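Local structure of putative pectin lyase (Geobacillus virus E2, 7CHU) at residues 93-98 against 127-132; 166-171 against 193-198; 211-216 against 241-246; 276-281 against 308-313. The protein serves as the trimeric tailspike of a deep-sea thermophilic bacteriophage, a pectate lyase-like protein that probably recognises, and perhaps degrades, polysaccharide on the bacterial host surface. All coordinates share one frame; numbering follows the deposited sequence.

Contact 1 of 4, residues 93-98 against 127-132; sequences AIQNAI and KITINK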
# COMPACT_ATOMS: atom_id res chain seq x y z
N ALA A 93 30.39 21.50 13.02
CA ALA A 93 29.56 22.44 12.29
C ALA A 93 28.12 21.92 12.19
O ALA A 93 27.17 22.69 12.39
CB ALA A 93 30.15 22.70 10.90
N ILE A 94 27.95 20.62 11.95
CA ILE A 94 26.61 20.05 11.87
C ILE A 94 25.92 20.13 13.22
O ILE A 94 24.73 20.49 13.31
CB ILE A 94 26.66 18.60 11.34
CG1 ILE A 94 27.10 18.56 9.87
CG2 ILE A 94 25.29 17.90 11.50
CD1 ILE A 94 27.52 17.15 9.40
N GLN A 95 26.62 19.78 14.30
CA GLN A 95 26.02 19.89 15.63
C GLN A 95 25.63 21.33 15.94
O GLN A 95 24.54 21.59 16.47
CB GLN A 95 26.99 19.35 16.69
CG GLN A 95 26.37 19.21 18.08
CD GLN A 95 25.30 18.15 18.11
OE1 GLN A 95 25.60 16.96 18.12
NE2 GLN A 95 24.04 18.56 18.11
N ASN A 96 26.51 22.29 15.62
CA ASN A 96 26.19 23.70 15.84
C ASN A 96 24.94 24.11 15.06
O ASN A 96 24.08 24.82 15.59
CB ASN A 96 27.40 24.58 15.46
CG ASN A 96 28.50 24.52 16.52
OD1 ASN A 96 28.26 24.01 17.60
ND2 ASN A 96 29.67 25.07 16.22
N ALA A 97 24.82 23.64 13.82
CA ALA A 97 23.62 23.93 13.03
C ALA A 97 22.37 23.41 13.71
O ALA A 97 21.39 24.14 13.85
CB ALA A 97 23.75 23.33 11.63
N ILE A 98 22.38 22.13 14.11
CA ILE A 98 21.24 21.54 14.80
C ILE A 98 20.96 22.27 16.11
O ILE A 98 19.81 22.56 16.44
CB ILE A 98 21.52 20.04 15.05
CG1 ILE A 98 21.42 19.23 13.75
CG2 ILE A 98 20.61 19.49 16.14
CD1 ILE A 98 22.08 17.91 13.85
N LYS A 127 29.38 11.15 17.64
CA LYS A 127 27.93 11.12 17.65
C LYS A 127 27.36 12.53 17.54
O LYS A 127 27.81 13.45 18.24
CB LYS A 127 27.47 10.45 18.94
CG LYS A 127 25.98 10.44 19.17
CD LYS A 127 25.64 9.80 20.53
CE LYS A 127 26.18 10.58 21.73
NZ LYS A 127 25.58 10.06 23.01
N ILE A 128 26.37 12.70 16.67
CA ILE A 128 25.61 13.95 16.53
C ILE A 128 24.24 13.73 17.15
O ILE A 128 23.53 12.79 16.78
CB ILE A 128 25.50 14.38 15.06
CG1 ILE A 128 26.89 14.82 14.54
CG2 ILE A 128 24.48 15.51 14.90
CD1 ILE A 128 26.95 14.95 13.03
N THR A 129 23.84 14.62 18.05
CA THR A 129 22.64 14.41 18.85
C THR A 129 21.55 15.41 18.46
O THR A 129 21.82 16.60 18.25
CB THR A 129 22.96 14.52 20.34
OG1 THR A 129 23.44 15.84 20.64
CG2 THR A 129 24.03 13.51 20.75
N ILE A 130 20.33 14.91 18.38
CA ILE A 130 19.13 15.69 18.16
C ILE A 130 18.25 15.46 19.39
O ILE A 130 17.70 14.37 19.57
CB ILE A 130 18.40 15.28 16.87
CG1 ILE A 130 19.30 15.47 15.64
CG2 ILE A 130 17.14 16.13 16.67
CD1 ILE A 130 20.23 14.33 15.32
N ASN A 131 18.16 16.47 20.26
CA ASN A 131 17.49 16.29 21.55
C ASN A 131 16.23 17.14 21.68
O ASN A 131 15.68 17.22 22.79
CB ASN A 131 18.42 16.63 22.73
CG ASN A 131 19.72 15.87 22.71
OD1 ASN A 131 20.77 16.49 22.84
ND2 ASN A 131 19.67 14.54 22.58
N LYS A 132 15.79 17.79 20.63
CA LYS A 132 14.63 18.65 20.71
C LYS A 132 13.62 18.27 19.63
O LYS A 132 14.00 17.76 18.58
CB LYS A 132 15.03 20.12 20.58
CG LYS A 132 15.87 20.60 21.76
CD LYS A 132 16.21 22.07 21.65
CE LYS A 132 17.11 22.50 22.80
NZ LYS A 132 17.51 23.93 22.68
O HOH W 1 28.20 16.26 18.41

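Contact 2 of 4, residues 166-171 against 193-198; sequences AQRLCF and KISLGR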
# COMPACT_ATOMS: atom_id res chain seq x y z
N ALA A 166 11.98 11.85 30.92
CA ALA A 166 10.62 11.85 31.45
C ALA A 166 9.60 12.32 30.41
O ALA A 166 8.39 12.26 30.67
CB ALA A 166 10.56 12.75 32.69
N GLN A 167 10.08 12.78 29.26
CA GLN A 167 9.34 13.36 28.16
C GLN A 167 9.64 12.58 26.88
O GLN A 167 10.46 11.65 26.86
CB GLN A 167 9.71 14.84 27.94
CG GLN A 167 9.73 15.74 29.14
CD GLN A 167 9.55 17.18 28.70
OE1 GLN A 167 8.64 17.48 27.92
NE2 GLN A 167 10.43 18.06 29.16
N ARG A 168 9.01 13.00 25.80
CA ARG A 168 9.26 12.39 24.50
C ARG A 168 9.77 13.42 23.50
O ARG A 168 9.60 14.64 23.67
CB ARG A 168 8.00 11.72 24.00
CG ARG A 168 7.49 10.69 25.00
CD ARG A 168 6.40 9.86 24.42
NE ARG A 168 6.89 9.01 23.34
CZ ARG A 168 7.48 7.84 23.53
NH1 ARG A 168 7.66 7.37 24.76
NH2 ARG A 168 7.88 7.12 22.48
N LEU A 169 10.43 12.91 22.48
CA LEU A 169 10.81 13.69 21.32
C LEU A 169 9.74 13.49 20.25
O LEU A 169 9.44 12.35 19.90
CB LEU A 169 12.16 13.20 20.80
CG LEU A 169 12.99 14.22 20.05
CD1 LEU A 169 13.32 15.34 21.01
CD2 LEU A 169 14.24 13.54 19.56
N CYS A 170 9.19 14.59 19.72
CA CYS A 170 8.09 14.50 18.76
C CYS A 170 8.42 15.15 17.42
O CYS A 170 9.14 16.15 17.34
CB CYS A 170 6.81 15.12 19.31
SG CYS A 170 6.23 14.35 20.81
N PHE A 171 7.87 14.55 16.35
CA PHE A 171 7.89 15.13 15.01
C PHE A 171 9.32 15.35 14.50
O PHE A 171 9.61 16.39 13.89
CB PHE A 171 7.11 16.44 14.96
CG PHE A 171 5.68 16.32 15.44
CD1 PHE A 171 4.70 15.74 14.62
CD2 PHE A 171 5.33 16.79 16.69
CE1 PHE A 171 3.39 15.64 15.07
CE2 PHE A 171 4.02 16.71 17.15
CZ PHE A 171 3.05 16.13 16.34
N LYS A 193 12.47 6.91 22.36
CA LYS A 193 11.43 7.70 23.03
C LYS A 193 10.92 8.82 22.13
O LYS A 193 10.76 9.98 22.53
CB LYS A 193 11.93 8.24 24.38
CG LYS A 193 11.98 7.14 25.45
CD LYS A 193 12.54 7.69 26.77
CE LYS A 193 12.76 6.59 27.79
NZ LYS A 193 11.47 6.03 28.24
N ILE A 194 10.67 8.46 20.88
CA ILE A 194 10.23 9.38 19.85
C ILE A 194 8.77 9.10 19.55
O ILE A 194 8.34 7.94 19.56
CB ILE A 194 11.09 9.23 18.58
CG1 ILE A 194 12.50 9.76 18.80
CG2 ILE A 194 10.43 9.87 17.36
CD1 ILE A 194 13.37 9.50 17.58
N SER A 195 8.00 10.15 19.30
CA SER A 195 6.62 10.03 18.83
C SER A 195 6.47 10.79 17.52
O SER A 195 7.09 11.84 17.33
CB SER A 195 5.61 10.58 19.85
OG SER A 195 5.48 9.71 20.95
N LEU A 196 5.63 10.26 16.64
CA LEU A 196 5.18 10.99 15.44
C LEU A 196 6.35 11.40 14.55
O LEU A 196 6.37 12.48 13.97
CB LEU A 196 4.33 12.20 15.84
CG LEU A 196 2.98 11.77 16.42
CD1 LEU A 196 2.45 12.70 17.52
CD2 LEU A 196 1.99 11.65 15.30
N GLY A 197 7.33 10.50 14.42
CA GLY A 197 8.41 10.72 13.48
C GLY A 197 7.95 10.54 12.04
O GLY A 197 7.03 9.77 11.74
N ARG A 198 8.61 11.28 11.15
CA ARG A 198 8.32 11.24 9.71
C ARG A 198 9.64 11.15 8.95
O ARG A 198 10.38 12.14 8.87
CB ARG A 198 7.53 12.48 9.27
CG ARG A 198 6.10 12.58 9.85
CD ARG A 198 5.24 11.42 9.41
NE ARG A 198 3.81 11.58 9.69
CZ ARG A 198 3.18 11.03 10.72
NH1 ARG A 198 3.85 10.28 11.62
NH2 ARG A 198 1.87 11.23 10.87
O HOH W 2 9.89 9.14 28.06

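Contact 3 of 4, residues 211-216 against 241-246; sequences GLYIEE and YIYNGT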
# COMPACT_ATOMS: atom_id res chain seq x y z
N GLY A 211 22.05 -0.94 11.93
CA GLY A 211 21.89 0.10 10.92
C GLY A 211 21.00 1.18 11.48
O GLY A 211 21.38 2.35 11.57
N LEU A 212 19.80 0.78 11.88
CA LEU A 212 18.82 1.67 12.50
C LEU A 212 18.41 1.02 13.81
O LEU A 212 17.92 -0.11 13.83
CB LEU A 212 17.62 1.87 11.56
CG LEU A 212 16.37 2.60 12.02
CD1 LEU A 212 16.72 4.07 12.30
CD2 LEU A 212 15.27 2.49 10.96
N TYR A 213 18.69 1.69 14.92
CA TYR A 213 18.32 1.21 16.25
C TYR A 213 17.11 1.99 16.72
O TYR A 213 17.08 3.23 16.61
CB TYR A 213 19.48 1.35 17.24
CG TYR A 213 19.11 0.92 18.65
CD1 TYR A 213 19.04 -0.44 18.99
CD2 TYR A 213 18.81 1.85 19.62
CE1 TYR A 213 18.68 -0.83 20.26
CE2 TYR A 213 18.44 1.46 20.90
CZ TYR A 213 18.39 0.13 21.21
OH TYR A 213 18.03 -0.26 22.48
N ILE A 214 16.12 1.28 17.24
CA ILE A 214 14.81 1.85 17.56
C ILE A 214 14.40 1.31 18.92
O ILE A 214 14.30 0.10 19.10
CB ILE A 214 13.75 1.50 16.48
CG1 ILE A 214 14.13 2.14 15.13
CG2 ILE A 214 12.34 1.94 16.90
CD1 ILE A 214 13.19 1.71 13.96
N GLU A 215 14.18 2.20 19.89
CA GLU A 215 13.81 1.80 21.24
C GLU A 215 12.66 2.67 21.72
O GLU A 215 12.81 3.89 21.79
CB GLU A 215 14.99 1.91 22.21
CG GLU A 215 14.57 1.58 23.64
CD GLU A 215 15.72 1.74 24.66
OE1 GLU A 215 15.44 2.02 25.84
OE2 GLU A 215 16.90 1.56 24.27
N GLU A 216 11.54 2.05 22.05
CA GLU A 216 10.35 2.73 22.55
C GLU A 216 9.95 3.90 21.65
O GLU A 216 9.82 5.04 22.09
CB GLU A 216 10.56 3.19 24.00
CG GLU A 216 9.23 3.39 24.72
CD GLU A 216 9.37 4.19 26.01
OE1 GLU A 216 10.35 3.93 26.78
OE2 GLU A 216 8.51 5.07 26.26
N TYR A 241 16.92 -2.79 14.34
CA TYR A 241 16.70 -3.44 15.63
C TYR A 241 15.64 -2.65 16.38
O TYR A 241 15.84 -1.46 16.68
CB TYR A 241 18.01 -3.51 16.42
CG TYR A 241 18.00 -4.48 17.61
CD1 TYR A 241 17.45 -4.11 18.85
CD2 TYR A 241 18.55 -5.74 17.50
CE1 TYR A 241 17.45 -5.02 19.95
CE2 TYR A 241 18.56 -6.64 18.58
CZ TYR A 241 18.01 -6.27 19.78
OH TYR A 241 18.04 -7.17 20.82
N ILE A 242 14.51 -3.28 16.67
CA ILE A 242 13.37 -2.62 17.31
C ILE A 242 13.21 -3.22 18.70
O ILE A 242 12.86 -4.40 18.83
CB ILE A 242 12.08 -2.77 16.48
CG1 ILE A 242 12.29 -2.14 15.08
CG2 ILE A 242 10.92 -2.13 17.24
CD1 ILE A 242 11.29 -2.60 13.96
N TYR A 243 13.46 -2.41 19.74
CA TYR A 243 13.46 -2.85 21.13
C TYR A 243 12.31 -2.20 21.89
O TYR A 243 11.98 -1.04 21.65
CB TYR A 243 14.81 -2.46 21.77
CG TYR A 243 15.07 -2.93 23.18
CD1 TYR A 243 14.66 -4.19 23.63
CD2 TYR A 243 15.78 -2.12 24.07
CE1 TYR A 243 14.91 -4.61 24.93
CE2 TYR A 243 16.04 -2.53 25.37
CZ TYR A 243 15.61 -3.78 25.80
OH TYR A 243 15.88 -4.20 27.09
N ASN A 244 11.67 -2.93 22.79
CA ASN A 244 10.60 -2.27 23.54
C ASN A 244 11.17 -1.37 24.64
O ASN A 244 10.56 -0.34 24.97
CB ASN A 244 9.59 -3.29 24.10
CG ASN A 244 10.21 -4.41 24.95
OD1 ASN A 244 11.42 -4.68 24.93
ND2 ASN A 244 9.35 -5.12 25.67
N GLY A 245 12.36 -1.68 25.15
CA GLY A 245 12.89 -0.99 26.32
C GLY A 245 12.27 -1.49 27.61
O GLY A 245 11.51 -2.46 27.64
N THR A 246 12.58 -0.79 28.71
CA THR A 246 12.18 -1.28 30.02
C THR A 246 10.88 -0.68 30.54
O THR A 246 10.42 -1.10 31.61
CB THR A 246 13.29 -1.01 31.05
OG1 THR A 246 13.55 0.39 31.08
CG2 THR A 246 14.56 -1.75 30.67
O HOH W 3 14.20 1.54 28.08
O HOH W 4 10.50 1.23 27.14

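Contact 4 of 4, residues 276-281 against 308-313; sequences RRRNGN and YLDGDV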
# COMPACT_ATOMS: atom_id res chain seq x y z
N ARG A 276 7.36 -6.21 30.22
CA ARG A 276 6.18 -7.00 29.90
C ARG A 276 5.51 -6.54 28.61
O ARG A 276 4.87 -7.35 27.92
CB ARG A 276 5.20 -6.92 31.06
CG ARG A 276 4.09 -7.96 31.07
CD ARG A 276 3.13 -7.64 32.23
NE ARG A 276 2.29 -6.46 31.94
CZ ARG A 276 2.52 -5.22 32.36
NH1 ARG A 276 3.58 -4.93 33.13
NH2 ARG A 276 1.67 -4.24 32.02
N ARG A 277 5.59 -5.26 28.30
CA ARG A 277 4.85 -4.67 27.20
C ARG A 277 5.57 -4.97 25.89
O ARG A 277 6.65 -4.42 25.64
CB ARG A 277 4.68 -3.18 27.42
CG ARG A 277 3.71 -2.88 28.53
CD ARG A 277 3.77 -1.43 28.93
NE ARG A 277 2.82 -1.20 30.02
CZ ARG A 277 2.85 -0.18 30.87
NH1 ARG A 277 3.82 0.74 30.79
NH2 ARG A 277 1.93 -0.11 31.82
N ARG A 278 4.98 -5.84 25.08
CA ARG A 278 5.64 -6.31 23.88
C ARG A 278 5.45 -5.33 22.73
O ARG A 278 4.47 -4.58 22.69
CB ARG A 278 5.12 -7.70 23.50
CG ARG A 278 5.36 -8.75 24.61
CD ARG A 278 4.54 -10.03 24.38
NE ARG A 278 4.55 -10.42 22.97
CZ ARG A 278 5.59 -10.97 22.33
NH1 ARG A 278 6.72 -11.22 22.98
NH2 ARG A 278 5.50 -11.26 21.03
N ASN A 279 6.43 -5.30 21.83
CA ASN A 279 6.30 -4.55 20.59
C ASN A 279 5.02 -4.95 19.88
O ASN A 279 4.64 -6.13 19.86
CB ASN A 279 7.53 -4.78 19.70
CG ASN A 279 8.82 -4.23 20.33
OD1 ASN A 279 8.82 -3.15 20.93
ND2 ASN A 279 9.91 -4.96 20.18
N GLY A 280 4.33 -3.97 19.33
CA GLY A 280 3.03 -4.27 18.73
C GLY A 280 2.63 -3.31 17.64
O GLY A 280 3.07 -2.16 17.60
N ASN A 281 1.78 -3.80 16.74
CA ASN A 281 1.09 -2.94 15.78
C ASN A 281 2.06 -2.19 14.88
O ASN A 281 1.81 -1.05 14.48
CB ASN A 281 0.14 -1.99 16.50
CG ASN A 281 -1.29 -2.45 16.41
OD1 ASN A 281 -1.89 -2.45 15.32
ND2 ASN A 281 -1.84 -2.89 17.54
N TYR A 308 13.14 -11.35 12.29
CA TYR A 308 12.86 -11.99 13.58
C TYR A 308 11.76 -11.21 14.26
O TYR A 308 11.95 -10.04 14.61
CB TYR A 308 14.09 -12.06 14.49
CG TYR A 308 13.76 -12.59 15.85
CD1 TYR A 308 13.36 -13.92 16.02
CD2 TYR A 308 13.83 -11.78 16.98
CE1 TYR A 308 13.03 -14.44 17.26
CE2 TYR A 308 13.50 -12.28 18.24
CZ TYR A 308 13.10 -13.61 18.38
OH TYR A 308 12.78 -14.11 19.62
N LEU A 309 10.59 -11.82 14.43
CA LEU A 309 9.39 -11.10 14.87
C LEU A 309 8.99 -11.52 16.29
O LEU A 309 8.02 -12.25 16.50
CB LEU A 309 8.27 -11.35 13.88
CG LEU A 309 6.92 -10.67 14.05
CD1 LEU A 309 7.16 -9.27 14.55
CD2 LEU A 309 6.14 -10.67 12.70
N ASP A 310 9.75 -11.04 17.30
CA ASP A 310 9.31 -11.11 18.70
C ASP A 310 8.42 -9.90 18.97
O ASP A 310 8.83 -8.89 19.55
CB ASP A 310 10.51 -11.17 19.64
CG ASP A 310 10.11 -11.23 21.13
OD1 ASP A 310 8.97 -11.64 21.48
OD2 ASP A 310 10.96 -10.85 21.95
N GLY A 311 7.16 -10.02 18.54
CA GLY A 311 6.19 -8.94 18.63
C GLY A 311 4.80 -9.45 18.31
O GLY A 311 4.61 -10.58 17.85
N ASP A 312 3.81 -8.58 18.56
CA ASP A 312 2.41 -8.92 18.35
C ASP A 312 1.77 -7.98 17.34
O ASP A 312 2.21 -6.84 17.16
CB ASP A 312 1.63 -8.85 19.66
CG ASP A 312 2.19 -9.78 20.73
OD1 ASP A 312 2.62 -10.92 20.42
OD2 ASP A 312 2.20 -9.36 21.91
N VAL A 313 0.71 -8.47 16.68
CA VAL A 313 -0.10 -7.66 15.77
C VAL A 313 0.78 -6.90 14.78
O VAL A 313 0.59 -5.69 14.57
CB VAL A 313 -1.00 -6.67 16.54
CG1 VAL A 313 -2.18 -6.23 15.66
CG2 VAL A 313 -1.51 -7.29 17.83

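Contact 1 of 4, residues 93-98 against 127-132
Helix 93-98 and strand 128-130 run nearly parallel, their axes 10° apart and 8.5 Å from each other at closest approach, with Gln-95 lying across from Ile-128 and Ile-98 from Ile-130. Gln-95 makes the polar link. Its CG is anti to the backbone N and the chain then bends at chi2 (67°), which carries CD toward the strand. The terminal amide grips both backbone groups of one residue: OE1 accepts from Thr-129 N at 2.9 Å, and NE2 donates to Thr-129 O at 3.0 Å. Both bonds lie in the plane of the accepting carbonyl, on a lone pair, and the second is almost straight (176° at the hydrogen). Bonds to the N-H and the C=O of the same residue fix the rotation of the amide. OE1 has a second partner, a water that donates to it and also, at 2.8 Å, to Lys-127 O; NE2 is held as well by Asn-99 OD1. Beside this polar strip the isoleucines pack. Ile-98 CD1 lies 3.6 Å from Ile-128 CG2 and reaches Ile-130 CG1, while Ile-94 CG2 meets Ile-128 CD1 at 3.7 Å, the two side chains crossing at about a right angle. Such a helix laid over the first coil is a familiar cap of pectate lyase-like beta-helices. Here the Gln-95 amide takes the edge of Thr-129, whereas Ile-128 and Ile-130 bond through their backbones to strand 156-160; Ile-94 packs on Phe-117 and Ile-98 on Val-115 of strand 113-117, and Ile-98 reaches Leu-137 of strand 135-139.

Contact 2 of 4, residues 166-171 against 193-198
Arg-168 starts with CG anti to its carbonyl carbon and bends at chi3 (67°), bringing NE to 2.9 Å from Ser-195 OG, itself placed anti to the carbonyl carbon of Ser-195 (chi1 -74°). NE donates to this hydroxyl oxygen, which lies 21° out of the guanidinium plane. NH2 donates to Ile-194 O at 3.1 Å from well above that carbonyl's plane, and the carbonyl carbon of Lys-193 lies against one guanidinium face; Trp-218 adds a cation-pi contact. In the backbone, two coils of the beta-helix pair in parallel, Leu-169 beside Ile-194 and Cys-170 beside Ser-195. Leu-169 N bonds to Lys-193 O, Ser-195 N to Leu-169 O at 2.7 Å, and Phe-171 N to Ser-195 O. Phe-171 and Leu-196 both adopt left-handed backbone angles and point the same way; Leu-196 CB sits over the phenyl face, 4.0 Å from its centroid, a CH-pi contact. Ser-143 and Tyr-226 of the second subunit pack against this pair. Arg-168 NH1 and Lys-193 NZ are 5.3 Å apart, and both form salt bridges with Glu-216. That shared carboxylate probably offsets the repulsion of the two like charges, while NE and NH2 hold the neighbouring coil at Ser-195 and Ile-194.

Contact 3 of 4, residues 211-216 against 241-246
Tyr-213 reaches along the neighbouring strand toward Tyr-241 and then Tyr-243. From its CB, CG is set anti to the backbone N (chi1 177°); the side chain runs beside that of Tyr-241, pointing the same way. CD1 and then CE1 approach Tyr-241 CD1, the latter at 3.8 Å, each of these last two carbons approaching the other's ring obliquely. At the tip, OH passes 3.3 Å from Tyr-243 CD2 and donates to Glu-215 OE2 at 2.8 Å, meeting that oxygen on its anti side. Glu-215, extended beyond CG, lies alongside Tyr-243 with OE2 at the edge of its ring, the carboxylate turned 75° from the ring plane. Its other oxygen, OE1, accepts from a water that in turn accepts from Thr-246 N. The backbones form the parallel ladder of a right-handed beta-helix, the fold of the pectate lyase-like family: Tyr-241 N bonds to Leu-212 O, Ile-214 N to Tyr-241 O, Tyr-243 N to Ile-214 O at 2.7 Å, and Glu-216 N to Tyr-243 O. Tyr-213 pairs with Tyr-241 and Ile-214 with Ile-242, like beside like, and Glu-215 with Tyr-243. On the face away from the tyrosines, Ile-214 CD1 touches Ile-242 CG1 at 4.1 Å, and both isoleucines pack on Leu-253 and Phe-255. The tyrosine row goes on: the Tyr-241 ring lies nearly parallel to that of Tyr-269, and its OH bonds to Asp-271. Gly-245 N sits over the centre of the Tyr-243 ring, 3.5 Å above it. Glu-216 OE1 and Asn-244 O share a water that donates to both; Glu-216 also forms salt bridges with Lys-193 and Arg-168.

Contact 4 of 4, residues 276-281 against 308-313
Arg-278 reaches from one coil of the beta-helix to two aspartates of the next, Asp-310 and Asp-312, in a salt-bridge network. Its side chain crosses each aspartate at about a right angle, and the guanidinium plane is turned 42° from the carboxylate of Asp-310 and 46° from that of Asp-312. The bend at chi3 (42°) places NE close to Asp-312. The grip there is side-on: NE donates to OD2 at 2.8 Å, in the guanidinium plane and on the syn side of the oxygen but out of the carboxylate plane, while NH2 donates to OD1 at 3.0 Å, coming from above the carboxylate plane. A further bond from NE to OD1 is weak. NH1 turns to the second acid and meets Asp-310 OD1 at 2.7 Å, again syn and out of plane. The cation would probably favour the ionised form of both acids and offset their mutual repulsion. The network extends further: Arg-278 NH2 also bonds to Lys-332 O and Asp-312 OD1 accepts from Asp-334 N. Asp-310 is the centre of an inverse gamma turn, closed by a weak bond from Gly-311 N to Leu-309 O. In the backbone, Asp-312 N bonds to Asn-279 O at 2.9 Å and Asn-281 N to Asp-312 O at 3.1 Å. Asn-281 and Val-313, both with left-handed backbone angles, lie side by side, with Tyr-320 of the second subunit against Asn-281 and Asp-342 of that subunit against Val-313. Asn-281 OD1 bonds to Tyr-315 OH, and Val-313 CG1 rests 3.8 Å from both OD1 and ND2 of the Asn-281 amide.

The four contacts follow one another along the beta-helix, from the helix at contact 1 to the Arg-278 network of contact 4, their centres about 32 Å apart. Contact 1 meets contact 2 by packing, Leu-169 CD1 lying 3.3 Å from Lys-132 C. Contacts 2 and 3, with centres about 13 Å apart, are joined by charge: Glu-216 OE1 to Lys-193 NZ is 2.8 Å and OE2 to Arg-168 NH1 2.9 Å. Contacts 3 and 4, centres about 12 Å apart, meet where Asn-244 ND2 probably bonds to Arg-277 O at 2.8 Å. Contacts 2 and 4 both border the second subunit, whereas contacts 1 and 3 touch no other chain.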